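PDB 1VBL: pectate lyase 47 from Bacillus sp. TS-47, which probably cleaves pectate, the polygalacturonate of plant cell walls, by calcium-dependent beta-elimination, as a thermostable lyase of polysaccharide lyase family 1. Local coordinates for residues Gln326-Pro338 and Gly356-Leu370. Residues are numbered along the deposited sequence; the frame is centred on the assembly and turned at random.
Sequences QNNYFSFDWDIDP and GTIVDLPNGRRYIDL
Two neighbouring rungs of the right-handed parallel beta-helix meet where strand 329-332 runs beside strand 358-361, Tyr-329 pairing with Ile-358, Phe-330 with Val-359 and Ser-331 with Asp-360. Four backbone hydrogen bonds join them, among them Phe-330 N to Ile-358 O (2.8 Å) and Phe-332 N to Asp-360 O (3.0 Å). Tyr-329 and Asp-360 lie on the same face of the sheet. CG of Tyr-329 stands opposite its own N and beside the carbonyl carbon (chi1 -164°), which tips the ring across toward strand 358-361, obliquely over Ile-358. Ile-358 CG2 sits over one face, offset toward the rim, a CH-pi contact 4.0 Å from the centroid, while the hydroxyl OH donates to Asp-360 OD2 (2.8 Å) on the anti side of the carboxylate. A phenylalanine in place of Tyr-329 would probably leave Asp-360 OD2 without this donor. On the other face of this beta-helix sheet, turned to the buried interior, stand Phe-330 and Phe-332, bulky apolar rings that suit a core. Leu-370 CD1 reaches Phe-330 CE1 (3.9 Å), and Leu-361 CD2 packs against Phe-332 CB (3.6 Å), the two side chains pointing the same way. Beyond the strand, compact Pro-338 sets CB against Ile-368 CD1 (3.7 Å). Strand 364-367 folds back antiparallel through a type I turn from Leu-361 to Gly-364, where a side chain on Gly-364 would strike the preceding carbonyl O.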
ATOM      1  N   GLN A 326     -10.678  11.179  11.853  1.00 10.87           N
ATOM      2  CA  GLN A 326     -11.168  11.202  13.227  1.00 10.08           C
ATOM      3  C   GLN A 326     -10.314  10.425  14.218  1.00  9.77           C
ATOM      4  O   GLN A 326      -9.945   9.276  13.977  1.00  9.94           O
ATOM      5  CB  GLN A 326     -12.577  10.607  13.309  1.00 14.67           C
ATOM      6  CG  GLN A 326     -13.688  11.412  12.680  1.00 18.01           C
ATOM      7  CD  GLN A 326     -15.022  10.703  12.817  1.00 19.98           C
ATOM      8  OE1 GLN A 326     -15.361   9.829  12.021  1.00 17.97           O
ATOM      9  NE2 GLN A 326     -15.776  11.061  13.847  1.00 20.44           N
ATOM     10  N   ASN A 327     -10.029  11.058  15.349  1.00  8.45           N
ATOM     11  CA  ASN A 327      -9.305  10.420  16.437  1.00  8.74           C
ATOM     12  C   ASN A 327      -8.068   9.594  16.083  1.00  9.53           C
ATOM     13  O   ASN A 327      -7.964   8.423  16.457  1.00  8.74           O
ATOM     14  CB  ASN A 327     -10.298   9.561  17.227  1.00  7.99           C
ATOM     15  CG  ASN A 327     -11.463  10.378  17.764  1.00  9.88           C
ATOM     16  OD1 ASN A 327     -11.645  11.537  17.378  1.00  9.09           O
ATOM     17  ND2 ASN A 327     -12.260   9.781  18.647  1.00  7.69           N
ATOM     18  N   ASN A 328      -7.137  10.213  15.364  1.00  8.52           N
ATOM     19  CA  ASN A 328      -5.894   9.550  15.003  1.00  9.34           C
ATOM     20  C   ASN A 328      -4.854  10.071  15.979  1.00  9.01           C
ATOM     21  O   ASN A 328      -4.923  11.221  16.414  1.00  9.16           O
ATOM     22  CB  ASN A 328      -5.500   9.876  13.562  1.00  8.62           C
ATOM     23  CG  ASN A 328      -6.530   9.400  12.567  1.00  9.45           C
ATOM     24  OD1 ASN A 328      -7.376  10.174  12.111  1.00 13.36           O
ATOM     25  ND2 ASN A 328      -6.484   8.117  12.241  1.00  6.85           N
ATOM     26  N   TYR A 329      -3.894   9.222  16.319  1.00  9.57           N
ATOM     27  CA  TYR A 329      -2.857   9.566  17.285  1.00  9.76           C
ATOM     28  C   TYR A 329      -1.467   9.544  16.657  1.00  9.78           C
ATOM     29  O   TYR A 329      -1.059   8.532  16.085  1.00 10.77           O
ATOM     30  CB  TYR A 329      -2.920   8.561  18.437  1.00  8.95           C
ATOM     31  CG  TYR A 329      -2.189   8.958  19.699  1.00  9.57           C
ATOM     32  CD1 TYR A 329      -2.885   9.141  20.889  1.00  9.62           C
ATOM     33  CD2 TYR A 329      -0.800   9.107  19.716  1.00 10.81           C
ATOM     34  CE1 TYR A 329      -2.224   9.459  22.072  1.00 11.93           C
ATOM     35  CE2 TYR A 329      -0.123   9.427  20.900  1.00 12.60           C
ATOM     36  CZ  TYR A 329      -0.848   9.599  22.074  1.00 12.17           C
ATOM     37  OH  TYR A 329      -0.205   9.910  23.250  1.00 13.48           O
ATOM     38  N   PHE A 330      -0.740  10.654  16.778  1.00  9.95           N
ATOM     39  CA  PHE A 330       0.613  10.751  16.228  1.00 10.86           C
ATOM     40  C   PHE A 330       1.654  10.864  17.336  1.00 12.13           C
ATOM     41  O   PHE A 330       1.482  11.629  18.284  1.00 12.95           O
ATOM     42  CB  PHE A 330       0.771  11.986  15.327  1.00  8.98           C
ATOM     43  CG  PHE A 330      -0.018  11.926  14.053  1.00  9.58           C
ATOM     44  CD1 PHE A 330      -1.378  12.220  14.046  1.00  7.99           C
ATOM     45  CD2 PHE A 330       0.610  11.604  12.852  1.00  9.53           C
ATOM     46  CE1 PHE A 330      -2.101  12.199  12.861  1.00  9.52           C
ATOM     47  CE2 PHE A 330      -0.100  11.577  11.658  1.00  8.55           C
ATOM     48  CZ  PHE A 330      -1.462  11.877  11.660  1.00 11.14           C
ATOM     49  N   SER A 331       2.739  10.113  17.194  1.00 11.41           N
ATOM     50  CA  SER A 331       3.826  10.138  18.164  1.00 13.33           C
ATOM     51  C   SER A 331       5.146  10.333  17.426  1.00 13.40           C
ATOM     52  O   SER A 331       5.445   9.606  16.482  1.00 14.20           O
ATOM     53  CB  SER A 331       3.867   8.825  18.948  1.00 14.29           C
ATOM     54  OG  SER A 331       4.919   8.830  19.894  1.00 17.41           O
ATOM     55  N   PHE A 332       5.923  11.324  17.853  1.00 13.94           N
ATOM     56  CA  PHE A 332       7.226  11.620  17.254  1.00 14.91           C
ATOM     57  C   PHE A 332       8.228  11.725  18.404  1.00 14.90           C
ATOM     58  O   PHE A 332       7.881  12.216  19.474  1.00 16.50           O
ATOM     59  CB  PHE A 332       7.185  12.963  16.515  1.00 14.35           C
ATOM     60  CG  PHE A 332       6.327  12.961  15.277  1.00 14.26           C
ATOM     61  CD1 PHE A 332       6.879  12.669  14.032  1.00 13.79           C
ATOM     62  CD2 PHE A 332       4.973  13.280  15.352  1.00 14.37           C
ATOM     63  CE1 PHE A 332       6.095  12.699  12.876  1.00 14.51           C
ATOM     64  CE2 PHE A 332       4.179  13.312  14.203  1.00 14.99           C
ATOM     65  CZ  PHE A 332       4.742  13.022  12.962  1.00 14.95           C
ATOM     66  N   ASP A 333       9.463  11.273  18.200  1.00 15.69           N
ATOM     67  CA  ASP A 333      10.436  11.373  19.278  1.00 15.45           C
ATOM     68  C   ASP A 333      11.339  12.592  19.130  1.00 16.40           C
ATOM     69  O   ASP A 333      12.405  12.678  19.746  1.00 15.59           O
ATOM     70  CB  ASP A 333      11.257  10.082  19.418  1.00 15.08           C
ATOM     71  CG  ASP A 333      12.133   9.794  18.219  1.00 14.75           C
ATOM     72  OD1 ASP A 333      12.783   8.727  18.235  1.00 14.15           O
ATOM     73  OD2 ASP A 333      12.182  10.607  17.273  1.00 15.53           O
ATOM     74  N   TRP A 334      10.887  13.539  18.311  1.00 16.62           N
ATOM     75  CA  TRP A 334      11.592  14.796  18.101  1.00 17.30           C
ATOM     76  C   TRP A 334      10.526  15.882  17.939  1.00 18.23           C
ATOM     77  O   TRP A 334       9.370  15.583  17.624  1.00 16.09           O
ATOM     78  CB  TRP A 334      12.518  14.711  16.879  1.00 17.57           C
ATOM     79  CG  TRP A 334      11.873  14.863  15.527  1.00 18.23           C
ATOM     80  CD1 TRP A 334      11.759  16.013  14.800  1.00 19.25           C
ATOM     81  CD2 TRP A 334      11.324  13.818  14.712  1.00 16.24           C
ATOM     82  NE1 TRP A 334      11.182  15.748  13.578  1.00 18.64           N
ATOM     83  CE2 TRP A 334      10.906  14.409  13.499  1.00 16.38           C
ATOM     84  CE3 TRP A 334      11.149  12.438  14.889  1.00 15.47           C
ATOM     85  CZ2 TRP A 334      10.322  13.668  12.462  1.00 14.57           C
ATOM     86  CZ3 TRP A 334      10.569  11.698  13.854  1.00 12.96           C
ATOM     87  CH2 TRP A 334      10.163  12.320  12.657  1.00 15.10           C
ATOM     88  N   ASP A 335      10.906  17.132  18.179  1.00 19.05           N
ATOM     89  CA  ASP A 335       9.973  18.254  18.098  1.00 20.91           C
ATOM     90  C   ASP A 335       9.669  18.710  16.677  1.00 20.12           C
ATOM     91  O   ASP A 335      10.012  19.820  16.274  1.00 20.71           O
ATOM     92  CB  ASP A 335      10.506  19.425  18.932  1.00 23.87           C
ATOM     93  CG  ASP A 335      10.292  19.220  20.427  1.00 26.33           C
ATOM     94  OD1 ASP A 335      11.043  19.811  21.232  1.00 29.56           O
ATOM     95  OD2 ASP A 335       9.357  18.479  20.799  1.00 27.11           O
ATOM     96  N   ILE A 336       8.999  17.846  15.929  1.00 18.49           N
ATOM     97  CA  ILE A 336       8.643  18.145  14.551  1.00 17.80           C
ATOM     98  C   ILE A 336       7.614  19.266  14.471  1.00 16.77           C
ATOM     99  O   ILE A 336       6.825  19.473  15.390  1.00 17.43           O
ATOM    100  CB  ILE A 336       8.064  16.895  13.844  1.00 17.36           C
ATOM    101  CG1 ILE A 336       7.882  17.170  12.347  1.00 18.16           C
ATOM    102  CG2 ILE A 336       6.723  16.521  14.466  1.00 17.90           C
ATOM    103  CD1 ILE A 336       7.377  15.973  11.552  1.00 15.91           C
ATOM    104  N   ASP A 337       7.647  20.001  13.369  1.00 17.82           N
ATOM    105  CA  ASP A 337       6.693  21.073  13.126  1.00 18.13           C
ATOM    106  C   ASP A 337       5.434  20.332  12.670  1.00 17.05           C
ATOM    107  O   ASP A 337       5.423  19.732  11.599  1.00 16.64           O
ATOM    108  CB  ASP A 337       7.209  21.967  12.001  1.00 21.01           C
ATOM    109  CG  ASP A 337       6.302  23.149  11.724  1.00 23.63           C
ATOM    110  OD1 ASP A 337       5.087  23.057  11.995  1.00 22.79           O
ATOM    111  OD2 ASP A 337       6.811  24.169  11.219  1.00 27.15           O
ATOM    112  N   PRO A 338       4.362  20.355  13.475  1.00 17.73           N
ATOM    113  CA  PRO A 338       3.138  19.650  13.075  1.00 17.37           C
ATOM    114  C   PRO A 338       2.503  20.077  11.750  1.00 18.10           C
ATOM    115  O   PRO A 338       1.634  19.378  11.221  1.00 15.74           O
ATOM    116  CB  PRO A 338       2.208  19.847  14.275  1.00 18.45           C
ATOM    117  CG  PRO A 338       2.713  21.120  14.907  1.00 22.37           C
ATOM    118  CD  PRO A 338       4.204  20.989  14.796  1.00 19.28           C
ATOM    119  N   GLY A 356     -10.292  15.435  16.718  1.00 12.37           N
ATOM    120  CA  GLY A 356      -9.762  14.507  17.701  1.00 11.20           C
ATOM    121  C   GLY A 356      -8.323  14.064  17.528  1.00 10.56           C
ATOM    122  O   GLY A 356      -7.917  13.059  18.111  1.00  8.96           O
ATOM    123  N   THR A 357      -7.543  14.802  16.744  1.00 10.53           N
ATOM    124  CA  THR A 357      -6.147  14.439  16.529  1.00  9.69           C
ATOM    125  C   THR A 357      -5.282  14.760  17.743  1.00 11.33           C
ATOM    126  O   THR A 357      -5.386  15.840  18.331  1.00 10.82           O
ATOM    127  CB  THR A 357      -5.523  15.195  15.323  1.00 10.33           C
ATOM    128  OG1 THR A 357      -6.259  14.905  14.127  1.00 12.03           O
ATOM    129  CG2 THR A 357      -4.075  14.769  15.125  1.00 10.63           C
ATOM    130  N   ILE A 358      -4.435  13.811  18.122  1.00  9.78           N
ATOM    131  CA  ILE A 358      -3.518  14.033  19.224  1.00 11.23           C
ATOM    132  C   ILE A 358      -2.105  13.920  18.680  1.00 11.86           C
ATOM    133  O   ILE A 358      -1.819  13.057  17.852  1.00 11.00           O
ATOM    134  CB  ILE A 358      -3.660  12.982  20.347  1.00 11.95           C
ATOM    135  CG1 ILE A 358      -4.981  13.175  21.091  1.00 12.86           C
ATOM    136  CG2 ILE A 358      -2.476  13.102  21.322  1.00 11.94           C
ATOM    137  CD1 ILE A 358      -5.179  12.177  22.238  1.00 13.94           C
ATOM    138  N   VAL A 359      -1.230  14.811  19.128  1.00 12.69           N
ATOM    139  CA  VAL A 359       0.164  14.751  18.725  1.00 13.66           C
ATOM    140  C   VAL A 359       0.934  14.593  20.030  1.00 14.40           C
ATOM    141  O   VAL A 359       0.687  15.311  21.001  1.00 13.62           O
ATOM    142  CB  VAL A 359       0.626  16.027  17.969  1.00 15.06           C
ATOM    143  CG1 VAL A 359       0.572  17.248  18.879  1.00 15.59           C
ATOM    144  CG2 VAL A 359       2.035  15.817  17.440  1.00 18.54           C
ATOM    145  N   ASP A 360       1.836  13.619  20.054  1.00 13.88           N
ATOM    146  CA  ASP A 360       2.638  13.326  21.235  1.00 16.45           C
ATOM    147  C   ASP A 360       4.090  13.620  20.886  1.00 15.46           C
ATOM    148  O   ASP A 360       4.745  12.820  20.214  1.00 15.92           O
ATOM    149  CB  ASP A 360       2.475  11.848  21.602  1.00 17.97           C
ATOM    150  CG  ASP A 360       3.031  11.513  22.971  1.00 22.24           C
ATOM    151  OD1 ASP A 360       4.061  12.095  23.370  1.00 24.05           O
ATOM    152  OD2 ASP A 360       2.438  10.642  23.643  1.00 24.89           O
ATOM    153  N   LEU A 361       4.585  14.768  21.339  1.00 14.59           N
ATOM    154  CA  LEU A 361       5.956  15.186  21.066  1.00 16.27           C
ATOM    155  C   LEU A 361       6.781  15.315  22.346  1.00 16.15           C
ATOM    156  O   LEU A 361       6.240  15.312  23.452  1.00 16.12           O
ATOM    157  CB  LEU A 361       5.952  16.535  20.345  1.00 17.94           C
ATOM    158  CG  LEU A 361       5.052  16.674  19.116  1.00 21.04           C
ATOM    159  CD1 LEU A 361       5.186  18.084  18.552  1.00 21.39           C
ATOM    160  CD2 LEU A 361       5.436  15.642  18.070  1.00 19.83           C
ATOM    161  N   PRO A 362       8.110  15.432  22.212  1.00 17.49           N
ATOM    162  CA  PRO A 362       8.901  15.559  23.437  1.00 18.97           C
ATOM    163  C   PRO A 362       8.553  16.816  24.233  1.00 20.04           C
ATOM    164  O   PRO A 362       8.747  16.856  25.446  1.00 18.52           O
ATOM    165  CB  PRO A 362      10.350  15.541  22.934  1.00 21.64           C
ATOM    166  CG  PRO A 362      10.255  15.870  21.468  1.00 22.88           C
ATOM    167  CD  PRO A 362       8.970  15.225  21.035  1.00 20.20           C
ATOM    168  N   ASN A 363       8.013  17.825  23.553  1.00 19.80           N
ATOM    169  CA  ASN A 363       7.647  19.072  24.212  1.00 23.53           C
ATOM    170  C   ASN A 363       6.210  19.033  24.709  1.00 24.88           C
ATOM    171  O   ASN A 363       5.666  20.056  25.131  1.00 26.22           O
ATOM    172  CB  ASN A 363       7.841  20.257  23.257  1.00 25.01           C
ATOM    173  CG  ASN A 363       6.641  20.493  22.354  1.00 27.79           C
ATOM    174  OD1 ASN A 363       5.995  19.553  21.894  1.00 24.10           O
ATOM    175  ND2 ASN A 363       6.349  21.760  22.084  1.00 31.46           N
ATOM    176  N   GLY A 364       5.590  17.857  24.650  1.00 23.54           N
ATOM    177  CA  GLY A 364       4.223  17.741  25.120  1.00 24.24           C
ATOM    178  C   GLY A 364       3.275  16.900  24.285  1.00 22.51           C
ATOM    179  O   GLY A 364       3.494  16.648  23.099  1.00 19.97           O
ATOM    180  N   ARG A 365       2.197  16.477  24.931  1.00 21.67           N
ATOM    181  CA  ARG A 365       1.168  15.661  24.309  1.00 22.99           C
ATOM    182  C   ARG A 365      -0.152  16.421  24.407  1.00 20.61           C
ATOM    183  O   ARG A 365      -0.530  16.868  25.488  1.00 19.30           O
ATOM    184  CB  ARG A 365       1.073  14.334  25.057  1.00 26.30           C
ATOM    185  CG  ARG A 365      -0.140  13.494  24.750  1.00 29.36           C
ATOM    186  CD  ARG A 365      -0.248  12.371  25.765  1.00 32.89           C
ATOM    187  NE  ARG A 365      -1.496  11.631  25.635  1.00 37.22           N
ATOM    188  CZ  ARG A 365      -2.014  10.870  26.593  1.00 38.77           C
ATOM    189  NH1 ARG A 365      -1.389  10.747  27.758  1.00 39.09           N
ATOM    190  NH2 ARG A 365      -3.158  10.235  26.386  1.00 39.68           N
ATOM    191  N   ARG A 366      -0.852  16.579  23.287  1.00 19.15           N
ATOM    192  CA  ARG A 366      -2.119  17.298  23.320  1.00 17.40           C
ATOM    193  C   ARG A 366      -2.925  17.169  22.045  1.00 15.51           C
ATOM    194  O   ARG A 366      -2.418  16.725  21.019  1.00 12.98           O
ATOM    195  CB  ARG A 366      -1.880  18.787  23.580  1.00 20.13           C
ATOM    196  CG  ARG A 366      -1.342  19.563  22.381  1.00 23.53           C
ATOM    197  CD  ARG A 366       0.093  19.197  22.052  1.00 28.73           C
ATOM    198  NE  ARG A 366       0.668  20.107  21.065  1.00 32.47           N
ATOM    199  CZ  ARG A 366       1.956  20.146  20.740  1.00 33.41           C
ATOM    200  NH1 ARG A 366       2.816  19.321  21.324  1.00 33.96           N
ATOM    201  NH2 ARG A 366       2.388  21.015  19.834  1.00 34.54           N
ATOM    202  N   TYR A 367      -4.194  17.556  22.127  1.00 14.09           N
ATOM    203  CA  TYR A 367      -5.060  17.545  20.963  1.00 14.66           C
ATOM    204  C   TYR A 367      -4.585  18.700  20.104  1.00 15.34           C
ATOM    205  O   TYR A 367      -4.152  19.734  20.623  1.00 13.80           O
ATOM    206  CB  TYR A 367      -6.520  17.771  21.355  1.00 15.71           C
ATOM    207  CG  TYR A 367      -7.207  16.530  21.864  1.00 15.64           C
ATOM    208  CD1 TYR A 367      -7.334  16.286  23.231  1.00 17.34           C
ATOM    209  CD2 TYR A 367      -7.705  15.580  20.975  1.00 14.67           C
ATOM    210  CE1 TYR A 367      -7.945  15.116  23.699  1.00 17.63           C
ATOM    211  CE2 TYR A 367      -8.314  14.415  21.427  1.00 15.14           C
ATOM    212  CZ  TYR A 367      -8.431  14.189  22.788  1.00 14.58           C
ATOM    213  OH  TYR A 367      -9.032  13.031  23.228  1.00 14.28           O
ATOM    214  N   ILE A 368      -4.667  18.537  18.792  1.00 14.33           N
ATOM    215  CA  ILE A 368      -4.219  19.585  17.895  1.00 15.19           C
ATOM    216  C   ILE A 368      -5.057  19.618  16.628  1.00 15.84           C
ATOM    217  O   ILE A 368      -5.593  18.595  16.193  1.00 16.09           O
ATOM    218  CB  ILE A 368      -2.733  19.373  17.520  1.00 14.94           C
ATOM    219  CG1 ILE A 368      -2.240  20.513  16.624  1.00 16.13           C
ATOM    220  CG2 ILE A 368      -2.560  18.028  16.818  1.00 14.27           C
ATOM    221  CD1 ILE A 368      -0.748  20.445  16.336  1.00 18.25           C
ATOM    222  N   ASP A 369      -5.191  20.810  16.059  1.00 16.05           N
ATOM    223  CA  ASP A 369      -5.934  20.994  14.820  1.00 16.14           C
ATOM    224  C   ASP A 369      -4.865  20.977  13.728  1.00 15.79           C
ATOM    225  O   ASP A 369      -4.224  21.997  13.463  1.00 13.92           O
ATOM    226  CB  ASP A 369      -6.647  22.349  14.826  1.00 17.89           C
ATOM    227  CG  ASP A 369      -7.544  22.544  13.618  1.00 19.58           C
ATOM    228  OD1 ASP A 369      -7.272  21.929  12.567  1.00 18.77           O
ATOM    229  OD2 ASP A 369      -8.514  23.326  13.713  1.00 22.57           O
ATOM    230  N   LEU A 370      -4.656  19.820  13.110  1.00 15.40           N
ATOM    231  CA  LEU A 370      -3.638  19.702  12.074  1.00 15.36           C
ATOM    232  C   LEU A 370      -3.921  20.549  10.841  1.00 15.78           C
ATOM    233  O   LEU A 370      -2.991  21.021  10.189  1.00 14.84           O
ATOM    234  CB  LEU A 370      -3.444  18.235  11.674  1.00 14.80           C
ATOM    235  CG  LEU A 370      -2.769  17.349  12.731  1.00 15.92           C
ATOM    236  CD1 LEU A 370      -2.511  15.968  12.152  1.00 14.49           C
ATOM    237  CD2 LEU A 370      -1.453  17.982  13.184  1.00 14.92           C
TER
HETATM  238  O   HOH W   1      -7.722  12.718  13.751  1.00 10.17           O
HETATM  239  O   HOH W   2      -0.485  19.464   9.361  1.00 13.47           O